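Long-range contacts in possible hydrolase (Mycobacterium tuberculosis, PDB 6WYN), which hydrolyses carboxylic esters, with a strong preference for short, straight-chain alkyl esters, though its physiological substrate is unknown: residues R84-H89 and P146-V151; F150-S155 and E174-D179; D170-L175 and L269-T274. One frame throughout, in Å; residues are numbered along the deposited sequence.

The three contacts follow one another across the parallel part of the central sheet of an alpha/beta hydrolase. Interaction 1 sets strand 85-88 against strand 150-154, interaction 2 joins that strand to 174-178, and interaction 3 adds 273-278. Interactions 1 and 2 share Phe-150 and Val-151, with centres about 9 Å apart; interactions 2 and 3 share Glu-174 and Leu-175, with centres about 10 Å apart. Interaction 2 holds the probable nucleophile Ser-155 and the inferred triad acid Asp-179 just past the C-terminal ends of its strands. The others lie further off: the side chain of Leu-88 is about 9 Å from that of Ser-155, that of Thr-274 about 12 Å from that of Asp-179.

Interaction 1: R84-H89 and P146-V151; sequences RVIFLH and PGAEFV
With CG1 of Ile-86 anti to its carbonyl carbon (chi1 -57°) and CG2 of Val-151 likewise anti to its own, the two side chains run side by side on one face of the sheet, Ile-86 CD1 lying 4.1 Å from Val-151 CG2. The CG1 branch of Val-151 instead reaches Leu-88 CD1. Ala-148 CB also touches the isoleucine, 3.8 Å from Ile-86 CG1. Val-85 and Phe-150 occupy the other face, where the aromatic ring has the carbonyl O of Arg-84 in plane at its edge, 3.6 Å from Phe-150 CD1. The Arg-84 side chain runs alongside the ring, its guanidinium plane turned 79° from it and NH2 3.8 Å from Phe-150 CE1; its NH1 is salt-bridged to Glu-107. Between the backbones the parallel pairing begins with a nearly straight bond from Ile-86 N to Phe-150 O (3.0 Å, 168° at the hydrogen), and Ile-86 O then bonds to Val-152 N. The contact pairs neighbouring parallel strands of the central alpha/beta hydrolase sheet, the second leading to Ser-155, mainly through apolar side chains and backbone bonds, while the buried carbonyl oxygen of Arg-84 is approached by C-H groups of Ala-148 and Phe-150 and makes no hydrogen bond.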
loop_
_atom_site.group_PDB
_atom_site.type_symbol
_atom_site.label_atom_id
_atom_site.label_comp_id
_atom_site.label_asym_id
_atom_site.label_seq_id
_atom_site.Cartn_x
_atom_site.Cartn_y
_atom_site.Cartn_z
ATOM N N ARG A 84 -1.141 -0.736 -16.678
ATOM C CA ARG A 84 -2.490 -0.116 -16.688
ATOM C C ARG A 84 -2.830 0.465 -15.301
ATOM O O ARG A 84 -3.580 1.444 -15.248
ATOM C CB ARG A 84 -3.577 -1.151 -17.003
ATOM C CG ARG A 84 -3.823 -1.505 -18.463
ATOM C CD ARG A 84 -5.170 -2.231 -18.629
ATOM N NE ARG A 84 -6.311 -1.314 -18.597
ATOM C CZ ARG A 84 -7.605 -1.658 -18.585
ATOM N NH1 ARG A 84 -7.971 -2.929 -18.584
ATOM N NH2 ARG A 84 -8.531 -0.711 -18.554
ATOM N N VAL A 85 -2.324 -0.124 -14.206
ATOM C CA VAL A 85 -2.716 0.271 -12.834
ATOM C C VAL A 85 -1.465 0.466 -12.003
ATOM O O VAL A 85 -0.560 -0.364 -12.086
ATOM C CB VAL A 85 -3.596 -0.809 -12.191
ATOM C CG1 VAL A 85 -4.159 -0.331 -10.870
ATOM C CG2 VAL A 85 -4.712 -1.235 -13.152
ATOM N N ILE A 86 -1.470 1.502 -11.210
ATOM C CA ILE A 86 -0.460 1.724 -10.151
ATOM C C ILE A 86 -1.068 1.385 -8.798
ATOM O O ILE A 86 -2.161 1.878 -8.517
ATOM C CB ILE A 86 0.010 3.179 -10.216
ATOM C CG1 ILE A 86 0.564 3.543 -11.594
ATOM C CG2 ILE A 86 1.016 3.415 -9.119
ATOM C CD1 ILE A 86 0.589 5.049 -11.845
ATOM N N PHE A 87 -0.348 0.634 -7.973
ATOM C CA PHE A 87 -0.768 0.257 -6.612
ATOM C C PHE A 87 0.224 0.861 -5.621
ATOM O O PHE A 87 1.449 0.697 -5.851
ATOM C CB PHE A 87 -0.806 -1.262 -6.483
ATOM C CG PHE A 87 -1.889 -1.956 -7.256
ATOM C CD1 PHE A 87 -1.676 -2.393 -8.546
ATOM C CD2 PHE A 87 -3.116 -2.221 -6.656
ATOM C CE1 PHE A 87 -2.666 -3.072 -9.255
ATOM C CE2 PHE A 87 -4.120 -2.853 -7.371
ATOM C CZ PHE A 87 -3.890 -3.295 -8.652
ATOM N N LEU A 88 -0.289 1.497 -4.574
ATOM C CA LEU A 88 0.512 2.091 -3.480
ATOM C C LEU A 88 0.068 1.464 -2.167
ATOM O O LEU A 88 -1.083 1.679 -1.775
ATOM C CB LEU A 88 0.338 3.603 -3.488
ATOM C CG LEU A 88 0.598 4.271 -4.846
ATOM C CD1 LEU A 88 0.454 5.769 -4.747
ATOM C CD2 LEU A 88 2.028 4.000 -5.322
ATOM N N HIS A 89 0.965 0.739 -1.516
ATOM C CA HIS A 89 0.721 0.077 -0.214
ATOM C C HIS A 89 0.577 1.050 0.970
ATOM O O HIS A 89 0.757 2.292 0.850
ATOM C CB HIS A 89 1.884 -0.881 0.039
ATOM C CG HIS A 89 3.189 -0.187 0.224
ATOM N ND1 HIS A 89 3.540 0.398 1.432
ATOM C CD2 HIS A 89 4.248 -0.035 -0.619
ATOM C CE1 HIS A 89 4.765 0.908 1.300
ATOM N NE2 HIS A 89 5.221 0.624 0.077
ATOM N N PRO A 146 3.529 5.882 -17.426
ATOM C CA PRO A 146 2.869 7.057 -17.986
ATOM C C PRO A 146 1.443 6.786 -18.505
ATOM O O PRO A 146 0.632 7.689 -18.530
ATOM C CB PRO A 146 3.806 7.453 -19.151
ATOM C CG PRO A 146 4.522 6.178 -19.522
ATOM C CD PRO A 146 4.730 5.489 -18.189
ATOM N N GLY A 147 1.126 5.565 -18.913
ATOM C CA GLY A 147 -0.221 5.312 -19.465
ATOM C C GLY A 147 -1.169 4.660 -18.471
ATOM O O GLY A 147 -2.165 4.154 -18.913
ATOM N N ALA A 148 -0.831 4.546 -17.189
ATOM C CA ALA A 148 -1.759 3.957 -16.196
ATOM C C ALA A 148 -2.737 5.054 -15.753
ATOM O O ALA A 148 -2.349 5.918 -14.943
ATOM C CB ALA A 148 -1.009 3.354 -15.029
ATOM N N GLU A 149 -3.966 5.009 -16.251
ATOM C CA GLU A 149 -5.078 5.874 -15.774
ATOM C C GLU A 149 -5.366 5.645 -14.273
ATOM O O GLU A 149 -5.456 6.676 -13.577
ATOM C CB GLU A 149 -6.335 5.624 -16.608
ATOM C CG GLU A 149 -6.266 6.250 -17.994
ATOM C CD GLU A 149 -6.991 5.492 -19.099
ATOM O OE1 GLU A 149 -7.271 4.271 -18.920
ATOM O OE2 GLU A 149 -7.257 6.116 -20.153
ATOM N N PHE A 150 -5.444 4.384 -13.789
ATOM C CA PHE A 150 -5.989 3.994 -12.456
ATOM C C PHE A 150 -4.887 3.893 -11.397
ATOM O O PHE A 150 -3.879 3.214 -11.600
ATOM C CB PHE A 150 -6.756 2.661 -12.545
ATOM C CG PHE A 150 -7.633 2.578 -13.768
ATOM C CD1 PHE A 150 -7.100 2.231 -15.008
ATOM C CD2 PHE A 150 -8.957 2.988 -13.719
ATOM C CE1 PHE A 150 -7.883 2.220 -16.155
ATOM C CE2 PHE A 150 -9.749 2.973 -14.866
ATOM C CZ PHE A 150 -9.216 2.585 -16.078
ATOM N N VAL A 151 -5.115 4.502 -10.238
ATOM C CA VAL A 151 -4.246 4.364 -9.051
ATOM C C VAL A 151 -5.067 3.821 -7.898
ATOM O O VAL A 151 -6.076 4.420 -7.546
ATOM C CB VAL A 151 -3.563 5.685 -8.692
ATOM C CG1 VAL A 151 -2.584 5.531 -7.549
ATOM C CG2 VAL A 151 -2.883 6.241 -9.928
#

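Interaction 2: F150-S155 and E174-D179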
loop_
_atom_site.group_PDB
_atom_site.type_symbol
_atom_site.label_atom_id
_atom_site.label_comp_id
_atom_site.label_asym_id
_atom_site.label_seq_id
_atom_site.Cartn_x
_atom_site.Cartn_y
_atom_site.Cartn_z
ATOM N N PHE A 150 -5.444 4.384 -13.789
ATOM C CA PHE A 150 -5.989 3.994 -12.456
ATOM C C PHE A 150 -4.887 3.893 -11.397
ATOM O O PHE A 150 -3.879 3.214 -11.600
ATOM C CB PHE A 150 -6.756 2.661 -12.545
ATOM C CG PHE A 150 -7.633 2.578 -13.768
ATOM C CD1 PHE A 150 -7.100 2.231 -15.008
ATOM C CD2 PHE A 150 -8.957 2.988 -13.719
ATOM C CE1 PHE A 150 -7.883 2.220 -16.155
ATOM C CE2 PHE A 150 -9.749 2.973 -14.866
ATOM C CZ PHE A 150 -9.216 2.585 -16.078
ATOM N N VAL A 151 -5.115 4.502 -10.238
ATOM C CA VAL A 151 -4.246 4.364 -9.051
ATOM C C VAL A 151 -5.067 3.821 -7.898
ATOM O O VAL A 151 -6.076 4.420 -7.546
ATOM C CB VAL A 151 -3.563 5.685 -8.692
ATOM C CG1 VAL A 151 -2.584 5.531 -7.549
ATOM C CG2 VAL A 151 -2.883 6.241 -9.928
ATOM N N VAL A 152 -4.595 2.723 -7.344
ATOM C CA VAL A 152 -5.144 2.088 -6.140
ATOM C C VAL A 152 -4.146 2.322 -5.032
ATOM O O VAL A 152 -3.007 1.875 -5.200
ATOM C CB VAL A 152 -5.353 0.599 -6.377
ATOM C CG1 VAL A 152 -5.919 -0.084 -5.148
ATOM C CG2 VAL A 152 -6.193 0.374 -7.615
ATOM N N GLY A 153 -4.596 2.921 -3.934
ATOM C CA GLY A 153 -3.743 3.194 -2.783
ATOM C C GLY A 153 -4.401 2.775 -1.506
ATOM O O GLY A 153 -5.563 3.213 -1.244
ATOM N N MET A 154 -3.671 2.071 -0.663
ATOM C CA MET A 154 -4.190 1.706 0.679
ATOM C C MET A 154 -3.574 2.619 1.760
ATOM O O MET A 154 -2.333 2.816 1.791
ATOM C CB MET A 154 -3.873 0.243 0.977
ATOM C CG MET A 154 -4.455 -0.220 2.272
ATOM S SD MET A 154 -3.101 -0.474 3.418
ATOM C CE MET A 154 -3.961 -0.947 4.917
ATOM N N SER A 155 -4.394 3.118 2.680
ATOM C CA SER A 155 -3.921 3.942 3.846
ATOM C C SER A 155 -2.899 5.042 3.409
ATOM O O SER A 155 -3.267 5.909 2.636
ATOM C CB SER A 155 -3.439 3.065 4.961
ATOM O OG SER A 155 -3.574 3.764 6.205
ATOM N N GLU A 174 -8.323 7.993 -12.436
ATOM C CA GLU A 174 -9.287 7.367 -11.498
ATOM C C GLU A 174 -8.546 6.907 -10.236
ATOM O O GLU A 174 -7.440 6.365 -10.389
ATOM C CB GLU A 174 -9.914 6.266 -12.345
ATOM C CG GLU A 174 -11.002 5.511 -11.690
ATOM C CD GLU A 174 -12.399 5.987 -12.042
ATOM O OE1 GLU A 174 -12.618 6.529 -13.165
ATOM O OE2 GLU A 174 -13.258 5.782 -11.187
ATOM N N LEU A 175 -9.081 7.195 -9.048
ATOM C CA LEU A 175 -8.488 6.791 -7.751
ATOM C C LEU A 175 -9.362 5.717 -7.104
ATOM O O LEU A 175 -10.604 5.884 -7.021
ATOM C CB LEU A 175 -8.393 7.962 -6.784
ATOM C CG LEU A 175 -7.393 9.050 -7.148
ATOM C CD1 LEU A 175 -7.691 10.345 -6.413
ATOM C CD2 LEU A 175 -5.988 8.593 -6.840
ATOM N N VAL A 176 -8.717 4.705 -6.547
ATOM C CA VAL A 176 -9.366 3.757 -5.615
ATOM C C VAL A 176 -8.600 3.863 -4.309
ATOM O O VAL A 176 -7.388 3.552 -4.301
ATOM C CB VAL A 176 -9.402 2.330 -6.173
ATOM C CG1 VAL A 176 -10.082 1.407 -5.198
ATOM C CG2 VAL A 176 -10.068 2.260 -7.551
ATOM N N LEU A 177 -9.286 4.317 -3.260
ATOM C CA LEU A 177 -8.756 4.457 -1.892
ATOM C C LEU A 177 -9.119 3.197 -1.128
ATOM O O LEU A 177 -10.366 2.881 -1.021
ATOM C CB LEU A 177 -9.366 5.687 -1.210
ATOM C CG LEU A 177 -9.035 7.043 -1.819
ATOM C CD1 LEU A 177 -9.672 8.135 -0.988
ATOM C CD2 LEU A 177 -7.530 7.295 -1.881
ATOM N N VAL A 178 -8.142 2.534 -0.521
ATOM C CA VAL A 178 -8.457 1.352 0.325
ATOM C C VAL A 178 -8.380 1.756 1.788
ATOM O O VAL A 178 -7.271 1.985 2.308
ATOM C CB VAL A 178 -7.597 0.146 -0.051
ATOM C CG1 VAL A 178 -7.903 -1.080 0.774
ATOM C CG2 VAL A 178 -7.775 -0.164 -1.521
ATOM N N ASP A 179 -9.564 1.744 2.440
ATOM C CA ASP A 179 -9.784 1.963 3.881
ATOM C C ASP A 179 -9.054 3.209 4.393
ATOM O O ASP A 179 -8.493 3.144 5.475
ATOM C CB ASP A 179 -9.408 0.709 4.672
ATOM C CG ASP A 179 -10.252 0.516 5.932
ATOM O OD1 ASP A 179 -11.475 0.543 5.805
ATOM O OD2 ASP A 179 -9.671 0.372 7.055
#
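Phe-150 meets Glu-174 at the start of a parallel strand pair that, with helix 156-167 between its strands, forms a beta-alpha-beta unit of the alpha/beta hydrolase fold. The ring atom CD2 of Phe-150 lies 3.7 Å from Glu-174 CB, and the glutamate chain passes obliquely before its carboxylate leads away to a salt bridge with Arg-300. Val-151 then bonds through both its backbone groups, its N to Glu-174 O and its O to Val-176 N, while its side chain turns to the face with Leu-175, under helix 156-167. On the face it shares with Phe-150, Val-152 lies side by side with Val-176, CG2 being 4.0 Å from Val-176 CB. CG1 of Val-152, anti to the backbone N (chi1 180°), extends further along the strand to Val-178 CG2. Gly-153 repeats the double backbone pairing. Its N lies almost on the line of the Val-176 C=O bond, whereas Val-178 N approaches Gly-153 O from 27° outside the carbonyl plane. Met-154 crosses Val-178 at about a right angle, with CG 3.9 Å from Val-178 CG1. Ser-155, the probable nucleophile, follows directly on the strand and precedes the helix; its positive phi of 46° is consistent with the strained nucleophile elbow of this family. Its OG is hydrogen-bonded to His-310 NE2, and Asp-179, just past the partner strand, receives a bond from His-310 ND1 on OD2, consistent with a Ser-His-Asp catalytic triad. Gly-278 N and Ser-281 OG are further partners of this carboxylate. The last rung of the ladder runs from Ser-155 N to Val-178 O, 3.1 Å long and in the carbonyl plane.

Interaction 3: D170-L175 and L269-T274; sequences DLVGEL and LSAPIT
Leu-175 takes the largest share of this contact, which adds strand 273-278 beside strand 174-178 in the parallel sheet of the alpha/beta hydrolase fold, and uses both backbone and side chain. Its N bonds to Pro-272 O at 2.9 Å, nearly straight at the hydrogen (174°), and its O accepts Thr-274 N at the same length, the donor standing 19° out of the carbonyl plane. The two bonds flank Ile-273, the parallel partner of Leu-175. On the face these two share, CG of Leu-175 is anti to the carbonyl carbon (chi1 -69°), and the CD1 branch reaches Leu-269 CD1 at 3.7 Å and Ile-273 CG1 at 3.9 Å. The leucines cross at about a right angle, whereas Ile-273 lies alongside; Ala-161 and Ala-165 of helix 156-167 pack against Leu-175. Pro-272 presents its ring to Gly-173 and Glu-174: CD is 3.2 Å from Gly-173 O, and the Glu-174 side chain, bent at chi2, crosses it so that OE2 lies 3.6 Å from Pro-272 CB. Ala-271 directs its methyl group at the loop before strand 174-178, with CB 4.1 Å from Val-172 CG1. Pro-272 has no N-H to give Gly-173 O, so hydrogen bonding begins at its carbonyl and continues with Thr-274 N; the buried Glu-174 charge, held by Arg-300 of strand 299-305 beside Pro-272 CB and CG, probably remains ionised.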
loop_
_atom_site.group_PDB
_atom_site.type_symbol
_atom_site.label_atom_id
_atom_site.label_comp_id
_atom_site.label_asym_id
_atom_site.label_seq_id
_atom_site.Cartn_x
_atom_site.Cartn_y
_atom_site.Cartn_z
ATOM N N ASP A 170 -2.839 14.840 -15.579
ATOM C CA ASP A 170 -2.656 14.164 -16.895
ATOM C C ASP A 170 -2.498 12.655 -16.682
ATOM O O ASP A 170 -3.140 11.912 -17.422
ATOM C CB ASP A 170 -1.463 14.755 -17.657
ATOM C CG ASP A 170 -0.192 14.844 -16.831
ATOM O OD1 ASP A 170 -0.165 15.647 -15.875
ATOM O OD2 ASP A 170 0.749 14.101 -17.128
ATOM N N LEU A 171 -1.687 12.245 -15.705
ATOM C CA LEU A 171 -1.468 10.838 -15.271
ATOM C C LEU A 171 -2.798 10.175 -14.825
ATOM O O LEU A 171 -3.336 9.336 -15.583
ATOM C CB LEU A 171 -0.467 10.848 -14.104
ATOM C CG LEU A 171 0.718 9.880 -14.208
ATOM C CD1 LEU A 171 2.006 10.645 -14.510
ATOM C CD2 LEU A 171 0.879 9.037 -12.940
ATOM N N VAL A 172 -3.291 10.535 -13.625
ATOM C CA VAL A 172 -4.311 9.820 -12.789
ATOM C C VAL A 172 -5.703 10.068 -13.366
ATOM O O VAL A 172 -6.204 11.197 -13.200
ATOM C CB VAL A 172 -4.289 10.318 -11.331
ATOM C CG1 VAL A 172 -5.286 9.570 -10.453
ATOM C CG2 VAL A 172 -2.899 10.282 -10.716
ATOM N N GLY A 173 -6.302 9.068 -13.999
ATOM C CA GLY A 173 -7.685 9.171 -14.495
ATOM C C GLY A 173 -8.681 8.881 -13.382
ATOM O O GLY A 173 -9.765 9.497 -13.388
ATOM N N GLU A 174 -8.323 7.993 -12.436
ATOM C CA GLU A 174 -9.287 7.367 -11.498
ATOM C C GLU A 174 -8.546 6.907 -10.236
ATOM O O GLU A 174 -7.440 6.365 -10.389
ATOM C CB GLU A 174 -9.914 6.266 -12.345
ATOM C CG GLU A 174 -11.002 5.511 -11.690
ATOM C CD GLU A 174 -12.399 5.987 -12.042
ATOM O OE1 GLU A 174 -12.618 6.529 -13.165
ATOM O OE2 GLU A 174 -13.258 5.782 -11.187
ATOM N N LEU A 175 -9.081 7.195 -9.048
ATOM C CA LEU A 175 -8.488 6.791 -7.751
ATOM C C LEU A 175 -9.362 5.717 -7.104
ATOM O O LEU A 175 -10.604 5.884 -7.021
ATOM C CB LEU A 175 -8.393 7.962 -6.784
ATOM C CG LEU A 175 -7.393 9.050 -7.148
ATOM C CD1 LEU A 175 -7.691 10.345 -6.413
ATOM C CD2 LEU A 175 -5.988 8.593 -6.840
ATOM N N LEU A 269 -9.059 18.009 -7.224
ATOM C CA LEU A 269 -8.895 16.812 -8.124
ATOM C C LEU A 269 -10.079 16.744 -9.068
ATOM O O LEU A 269 -11.186 16.835 -8.519
ATOM C CB LEU A 269 -9.011 15.492 -7.339
ATOM C CG LEU A 269 -7.950 15.269 -6.295
ATOM C CD1 LEU A 269 -8.142 13.946 -5.617
ATOM C CD2 LEU A 269 -6.596 15.390 -6.953
ATOM N N SER A 270 -9.898 16.361 -10.329
ATOM C CA SER A 270 -11.048 15.906 -11.163
ATOM C C SER A 270 -11.122 14.369 -11.244
ATOM O O SER A 270 -12.145 13.862 -11.641
ATOM C CB SER A 270 -11.019 16.516 -12.534
ATOM O OG SER A 270 -9.786 16.206 -13.133
ATOM N N ALA A 271 -10.095 13.615 -10.874
ATOM C CA ALA A 271 -10.191 12.135 -10.933
ATOM C C ALA A 271 -11.347 11.648 -10.053
ATOM O O ALA A 271 -11.425 12.005 -8.889
ATOM C CB ALA A 271 -8.893 11.546 -10.470
ATOM N N PRO A 272 -12.275 10.825 -10.558
ATOM C CA PRO A 272 -13.243 10.142 -9.706
ATOM C C PRO A 272 -12.576 9.306 -8.612
ATOM O O PRO A 272 -11.511 8.749 -8.822
ATOM C CB PRO A 272 -14.004 9.230 -10.687
ATOM C CG PRO A 272 -13.881 9.980 -12.016
ATOM C CD PRO A 272 -12.459 10.501 -11.974
ATOM N N ILE A 273 -13.191 9.297 -7.446
ATOM C CA ILE A 273 -12.724 8.548 -6.257
ATOM C C ILE A 273 -13.712 7.461 -5.879
ATOM O O ILE A 273 -14.914 7.780 -5.683
ATOM C CB ILE A 273 -12.526 9.499 -5.077
ATOM C CG1 ILE A 273 -11.465 10.557 -5.390
ATOM C CG2 ILE A 273 -12.180 8.682 -3.833
ATOM C CD1 ILE A 273 -11.370 11.644 -4.345
ATOM N N THR A 274 -13.209 6.231 -5.751
ATOM C CA THR A 274 -13.952 5.079 -5.190
ATOM C C THR A 274 -13.329 4.788 -3.843
ATOM O O THR A 274 -12.113 4.754 -3.765
ATOM C CB THR A 274 -13.915 3.873 -6.129
ATOM O OG1 THR A 274 -14.540 4.287 -7.351
ATOM C CG2 THR A 274 -14.621 2.671 -5.548
#